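Local coordinates for protein 1,3-1,4-beta-glucanase (Hordeum vulgare, PDB 1AQ0) that probably hydrolyses mixed-linkage 1,3-1,4-beta-D-glucans, cutting their 1,4-beta bonds as an endo-acting plant glycosidase with a TIM-barrel fold, at residues 7-12 / 278-283; 48-53 / 83-88. All coordinates share one frame; numbering follows the deposited sequence.

Contact 1: 7-12 / 278-283; sequences MSANNL and FNENQK
Ser8 and Glu280 meet where two loops of a TIM barrel come together, one following the first strand and the other following the last. The 7-12 loop makes an inverse gamma turn centred on Ser8, and residues 280 to 283 form a type I beta turn. The tight part rests on two buried residues, Glu280 and Phe278. Glu280 extends its chain so that OE1 accepts the backbone N-H of Ser8 at 2.9 Å, approached on the anti side and 35° out of the carboxylate plane; a water also donates to OE1. Leu12 CD2 presses on Phe278 CB at 3.6 Å, while Pro13 and, from helix 15-25, Val18 and Met21 pack against the Phe278 side chain. The solvent side, where Asn10, Asn11 and Gln282 are exposed, is held by amides. Gln282 N bonds to Ser8 O at 3.0 Å, so the backbone of Ser8 is held on both sides of its CA. With CG set between its backbone N and carbonyl carbon (chi1 69°), Asn281 reaches Asn10 twice: OD1 takes Asn10 N on an in-plane lone pair at 3.1 Å, and ND2 gives a nearly straight bond of 2.8 Å to Asn10 OD1, the two amide planes almost perpendicular. With an alanine here, Asn10 N and Asn10 OD1 would probably lose these mates, and the Asn10 amide would be freer to turn. Alongside, one water donates to Asn11 OD1 and Asn279 O and accepts Asn281 N at 2.9 Å.

Contact 2: 48-53 / 83-88; sequences INVVVG and VSFRYV
Val50 pairs with Phe85 and Val52 with Val88, so two steps along strand 49-53 match three along the other, the extra residue making a beta bulge in a parallel pair. The bonding shows the slip. Up to Arg86 N the pattern is regular, Val50 N meeting Ser84 O at 2.9 Å and Val50 O receiving Arg86 N at 2.8 Å. After it, Val52 N bonds to Tyr87 O at 3.0 Å, one residue later than an even register would give. The cost is visible at Tyr87 N, which is buried and has no partner in the model. Strands 49-54 and 84-92 are successive in a TIM barrel, linked by a beta-alpha-beta crossover through helices 59-64 and 66-78, and they diverge by 44° in the short segments compared. On the helix-facing side, Val50 CG2 meets Val83 CG1 at 3.7 Å, and that same Val83 methyl lies over the centre of the Phe85 ring. Val52 holds CG1 between its backbone N and carbonyl carbon (chi1 61°), which brings the methyl to Phe85 CE1 at 3.8 Å; Ile77 of helix 66-78 packs on both residues. The reverse side carries Val51, whose CG2 approaches the edge of the Tyr87 ring at CD2, 3.8 Å away. Arg86 CG lies over one face of that ring, and Glu271 takes both Arg86 NE, in a salt bridge, and Tyr87 OH.

In the fold
Contact 2 is nested inside the long chain loop closed by contact 1: the segments follow in the order 7-12, 48-53, 83-88 and 278-283. Their centres are 22 Å apart and their nearest atoms about 9 Å, without touching. Contact 2 joins two neighbouring strands of the parallel sheet, whereas contact 1 joins loops beyond strands 2-4 and 273-274, where the first and last strands lie side by side. Strand 29-32 stands between 49-54 and 2-4, and the loop after it reaches both contacts, Asn36 touching Met7 and Pro35 touching Val52. The pair illustrates how a barrel combines local strand pairing with closure between the chain's distant ends.

Contact 1: 7-12 / 278-283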
loop_
_atom_site.group_PDB
_atom_site.type_symbol
_atom_site.label_atom_id
_atom_site.label_comp_id
_atom_site.label_asym_id
_atom_site.label_seq_id
_atom_site.Cartn_x
_atom_site.Cartn_y
_atom_site.Cartn_z
ATOM N N MET A 7 -18.613 -22.036 -15.849
ATOM C CA MET A 7 -19.749 -22.899 -16.159
ATOM C C MET A 7 -19.733 -23.562 -17.543
ATOM O O MET A 7 -20.779 -23.963 -18.044
ATOM C CB MET A 7 -21.052 -22.114 -15.977
ATOM C CG MET A 7 -21.284 -21.583 -14.572
ATOM S SD MET A 7 -22.738 -20.521 -14.486
ATOM C CE MET A 7 -22.604 -19.873 -12.845
ATOM N N SER A 8 -18.562 -23.696 -18.155
ATOM C CA SER A 8 -18.473 -24.324 -19.475
ATOM C C SER A 8 -18.412 -25.837 -19.314
ATOM O O SER A 8 -17.392 -26.465 -19.581
ATOM C CB SER A 8 -17.245 -23.818 -20.241
ATOM O OG SER A 8 -17.252 -22.403 -20.334
ATOM N N ALA A 9 -19.520 -26.415 -18.875
ATOM C CA ALA A 9 -19.606 -27.846 -18.655
ATOM C C ALA A 9 -21.073 -28.240 -18.636
ATOM O O ALA A 9 -21.944 -27.396 -18.423
ATOM C CB ALA A 9 -18.936 -28.211 -17.328
ATOM N N ASN A 10 -21.344 -29.527 -18.819
ATOM C CA ASN A 10 -22.719 -30.015 -18.839
ATOM C C ASN A 10 -23.056 -30.954 -17.690
ATOM O O ASN A 10 -24.131 -31.563 -17.681
ATOM C CB ASN A 10 -22.993 -30.729 -20.166
ATOM C CG ASN A 10 -22.061 -31.911 -20.403
ATOM O OD1 ASN A 10 -21.508 -32.491 -19.466
ATOM N ND2 ASN A 10 -21.872 -32.263 -21.666
ATOM N N ASN A 11 -22.165 -31.050 -16.706
ATOM C CA ASN A 11 -22.381 -31.954 -15.580
ATOM C C ASN A 11 -22.087 -31.348 -14.208
ATOM O O ASN A 11 -21.769 -32.076 -13.264
ATOM C CB ASN A 11 -21.533 -33.219 -15.771
ATOM C CG ASN A 11 -20.045 -32.917 -15.872
ATOM O OD1 ASN A 11 -19.635 -31.753 -15.926
ATOM N ND2 ASN A 11 -19.228 -33.965 -15.914
ATOM N N LEU A 12 -22.190 -30.032 -14.088
ATOM C CA LEU A 12 -21.917 -29.381 -12.811
ATOM C C LEU A 12 -23.119 -29.432 -11.874
ATOM O O LEU A 12 -24.256 -29.634 -12.317
ATOM C CB LEU A 12 -21.489 -27.925 -13.029
ATOM C CG LEU A 12 -20.270 -27.671 -13.914
ATOM C CD1 LEU A 12 -19.915 -26.194 -13.860
ATOM C CD2 LEU A 12 -19.096 -28.516 -13.455
ATOM N N PHE A 278 -14.591 -25.857 -10.632
ATOM C CA PHE A 278 -14.718 -27.207 -11.177
ATOM C C PHE A 278 -13.959 -27.400 -12.472
ATOM O O PHE A 278 -13.608 -26.437 -13.159
ATOM C CB PHE A 278 -16.186 -27.528 -11.510
ATOM C CG PHE A 278 -17.119 -27.472 -10.341
ATOM C CD1 PHE A 278 -17.180 -28.524 -9.433
ATOM C CD2 PHE A 278 -17.948 -26.375 -10.156
ATOM C CE1 PHE A 278 -18.050 -28.480 -8.354
ATOM C CE2 PHE A 278 -18.824 -26.322 -9.081
ATOM C CZ PHE A 278 -18.874 -27.378 -8.176
ATOM N N ASN A 279 -13.698 -28.665 -12.786
ATOM C CA ASN A 279 -13.083 -29.041 -14.052
ATOM C C ASN A 279 -14.249 -28.784 -15.023
ATOM O O ASN A 279 -15.408 -29.065 -14.700
ATOM C CB ASN A 279 -12.725 -30.537 -14.063
ATOM C CG ASN A 279 -11.369 -30.834 -13.439
ATOM O OD1 ASN A 279 -10.550 -29.940 -13.244
ATOM N ND2 ASN A 279 -11.124 -32.100 -13.137
ATOM N N GLU A 280 -13.965 -28.222 -16.185
ATOM C CA GLU A 280 -15.021 -27.919 -17.140
ATOM C C GLU A 280 -14.854 -28.736 -18.407
ATOM O O GLU A 280 -13.938 -28.499 -19.196
ATOM C CB GLU A 280 -15.021 -26.422 -17.429
ATOM C CG GLU A 280 -15.453 -25.612 -16.224
ATOM C CD GLU A 280 -15.211 -24.139 -16.391
ATOM O OE1 GLU A 280 -15.775 -23.542 -17.323
ATOM O OE2 GLU A 280 -14.455 -23.573 -15.575
ATOM N N ASN A 281 -15.753 -29.699 -18.601
ATOM C CA ASN A 281 -15.690 -30.598 -19.753
ATOM C C ASN A 281 -16.007 -30.030 -21.138
ATOM O O ASN A 281 -15.788 -30.705 -22.143
ATOM C CB ASN A 281 -16.498 -31.879 -19.492
ATOM C CG ASN A 281 -17.998 -31.645 -19.444
ATOM O OD1 ASN A 281 -18.476 -30.520 -19.526
ATOM N ND2 ASN A 281 -18.748 -32.723 -19.303
ATOM N N GLN A 282 -16.507 -28.801 -21.208
ATOM C CA GLN A 282 -16.807 -28.208 -22.504
ATOM C C GLN A 282 -15.755 -27.209 -22.943
ATOM O O GLN A 282 -16.024 -26.324 -23.752
ATOM C CB GLN A 282 -18.207 -27.602 -22.537
ATOM C CG GLN A 282 -19.293 -28.657 -22.529
ATOM C CD GLN A 282 -20.684 -28.081 -22.628
ATOM O OE1 GLN A 282 -21.628 -28.790 -22.965
ATOM N NE2 GLN A 282 -20.828 -26.799 -22.316
ATOM N N LYS A 283 -14.568 -27.320 -22.360
ATOM C CA LYS A 283 -13.453 -26.466 -22.737
ATOM C C LYS A 283 -12.574 -27.306 -23.656
ATOM O O LYS A 283 -12.883 -28.476 -23.901
ATOM C CB LYS A 283 -12.673 -26.008 -21.503
ATOM C CG LYS A 283 -13.241 -24.768 -20.852
ATOM C CD LYS A 283 -12.425 -24.383 -19.635
ATOM C CE LYS A 283 -12.735 -22.971 -19.174
ATOM N NZ LYS A 283 -12.213 -21.958 -20.136
HETATM O O HOH W 1 -15.497 -20.904 -17.967
HETATM O O HOH W 2 -16.982 -30.762 -16.175
#

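Contact 2: 48-53 / 83-88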
loop_
_atom_site.group_PDB
_atom_site.type_symbol
_atom_site.label_atom_id
_atom_site.label_comp_id
_atom_site.label_asym_id
_atom_site.label_seq_id
_atom_site.Cartn_x
_atom_site.Cartn_y
_atom_site.Cartn_z
ATOM N N ILE A 48 -21.331 -13.856 0.599
ATOM C CA ILE A 48 -20.257 -14.100 -0.361
ATOM C C ILE A 48 -20.183 -12.905 -1.304
ATOM O O ILE A 48 -21.201 -12.471 -1.848
ATOM C CB ILE A 48 -20.502 -15.406 -1.167
ATOM C CG1 ILE A 48 -20.512 -16.606 -0.218
ATOM C CG2 ILE A 48 -19.415 -15.597 -2.228
ATOM C CD1 ILE A 48 -20.948 -17.892 -0.858
ATOM N N ASN A 49 -18.991 -12.336 -1.450
ATOM C CA ASN A 49 -18.800 -11.194 -2.337
ATOM C C ASN A 49 -18.846 -11.688 -3.775
ATOM O O ASN A 49 -18.275 -12.730 -4.099
ATOM C CB ASN A 49 -17.469 -10.494 -2.058
ATOM C CG ASN A 49 -17.390 -9.951 -0.648
ATOM O OD1 ASN A 49 -18.238 -9.171 -0.220
ATOM N ND2 ASN A 49 -16.384 -10.387 0.092
ATOM N N VAL A 50 -19.497 -10.925 -4.642
ATOM C CA VAL A 50 -19.644 -11.331 -6.032
ATOM C C VAL A 50 -19.074 -10.360 -7.045
ATOM O O VAL A 50 -19.292 -9.153 -6.958
ATOM C CB VAL A 50 -21.152 -11.566 -6.394
ATOM C CG1 VAL A 50 -21.309 -11.909 -7.884
ATOM C CG2 VAL A 50 -21.744 -12.680 -5.542
ATOM N N VAL A 51 -18.301 -10.901 -7.978
ATOM C CA VAL A 51 -17.760 -10.130 -9.089
ATOM C C VAL A 51 -18.603 -10.656 -10.260
ATOM O O VAL A 51 -18.580 -11.851 -10.550
ATOM C CB VAL A 51 -16.271 -10.451 -9.358
ATOM C CG1 VAL A 51 -15.814 -9.786 -10.658
ATOM C CG2 VAL A 51 -15.420 -9.978 -8.202
ATOM N N VAL A 52 -19.410 -9.799 -10.868
ATOM C CA VAL A 52 -20.248 -10.233 -11.980
ATOM C C VAL A 52 -19.728 -9.653 -13.286
ATOM O O VAL A 52 -19.379 -8.474 -13.362
ATOM C CB VAL A 52 -21.742 -9.858 -11.759
ATOM C CG1 VAL A 52 -21.911 -8.353 -11.648
ATOM C CG2 VAL A 52 -22.599 -10.419 -12.885
ATOM N N GLY A 53 -19.627 -10.494 -14.305
ATOM C CA GLY A 53 -19.130 -10.011 -15.571
ATOM C C GLY A 53 -20.192 -9.737 -16.607
ATOM O O GLY A 53 -21.311 -10.243 -16.528
ATOM N N VAL A 83 -27.726 -9.665 -3.006
ATOM C CA VAL A 83 -26.379 -10.065 -3.417
ATOM C C VAL A 83 -25.337 -9.009 -3.062
ATOM O O VAL A 83 -25.536 -7.821 -3.304
ATOM C CB VAL A 83 -26.304 -10.367 -4.939
ATOM C CG1 VAL A 83 -24.869 -10.727 -5.348
ATOM C CG2 VAL A 83 -27.243 -11.507 -5.289
ATOM N N SER A 84 -24.224 -9.450 -2.484
ATOM C CA SER A 84 -23.143 -8.546 -2.115
ATOM C C SER A 84 -22.221 -8.314 -3.314
ATOM O O SER A 84 -21.153 -8.914 -3.410
ATOM C CB SER A 84 -22.346 -9.131 -0.951
ATOM O OG SER A 84 -23.200 -9.418 0.143
ATOM N N PHE A 85 -22.663 -7.481 -4.250
ATOM C CA PHE A 85 -21.872 -7.173 -5.432
ATOM C C PHE A 85 -20.659 -6.350 -5.038
ATOM O O PHE A 85 -20.765 -5.411 -4.247
ATOM C CB PHE A 85 -22.702 -6.393 -6.453
ATOM C CG PHE A 85 -23.744 -7.217 -7.143
ATOM C CD1 PHE A 85 -23.378 -8.183 -8.074
ATOM C CD2 PHE A 85 -25.092 -7.015 -6.883
ATOM C CE1 PHE A 85 -24.347 -8.941 -8.739
ATOM C CE2 PHE A 85 -26.068 -7.766 -7.542
ATOM C CZ PHE A 85 -25.692 -8.730 -8.473
ATOM N N ARG A 86 -19.512 -6.700 -5.601
ATOM C CA ARG A 86 -18.272 -5.996 -5.318
ATOM C C ARG A 86 -17.835 -5.246 -6.573
ATOM O O ARG A 86 -17.628 -4.031 -6.537
ATOM C CB ARG A 86 -17.217 -7.000 -4.857
ATOM C CG ARG A 86 -15.920 -6.404 -4.357
ATOM C CD ARG A 86 -15.211 -7.422 -3.481
ATOM N NE ARG A 86 -13.844 -7.040 -3.149
ATOM C CZ ARG A 86 -13.499 -5.951 -2.468
ATOM N NH1 ARG A 86 -14.425 -5.104 -2.034
ATOM N NH2 ARG A 86 -12.219 -5.719 -2.197
ATOM N N TYR A 87 -17.704 -5.963 -7.687
ATOM C CA TYR A 87 -17.312 -5.342 -8.955
ATOM C C TYR A 87 -18.153 -5.852 -10.115
ATOM O O TYR A 87 -18.694 -6.955 -10.067
ATOM C CB TYR A 87 -15.866 -5.676 -9.349
ATOM C CG TYR A 87 -14.793 -5.442 -8.319
ATOM C CD1 TYR A 87 -14.525 -4.168 -7.830
ATOM C CD2 TYR A 87 -14.032 -6.503 -7.846
ATOM C CE1 TYR A 87 -13.515 -3.964 -6.884
ATOM C CE2 TYR A 87 -13.027 -6.311 -6.908
ATOM C CZ TYR A 87 -12.774 -5.046 -6.431
ATOM O OH TYR A 87 -11.786 -4.871 -5.499
ATOM N N VAL A 88 -18.229 -5.038 -11.162
ATOM C CA VAL A 88 -18.886 -5.417 -12.403
ATOM C C VAL A 88 -17.694 -5.441 -13.364
ATOM O O VAL A 88 -17.037 -4.419 -13.581
ATOM C CB VAL A 88 -19.932 -4.379 -12.889
ATOM C CG1 VAL A 88 -20.382 -4.721 -14.313
ATOM C CG2 VAL A 88 -21.140 -4.381 -11.975
HETATM O O HOH W 3 -24.049 -12.346 -1.917
#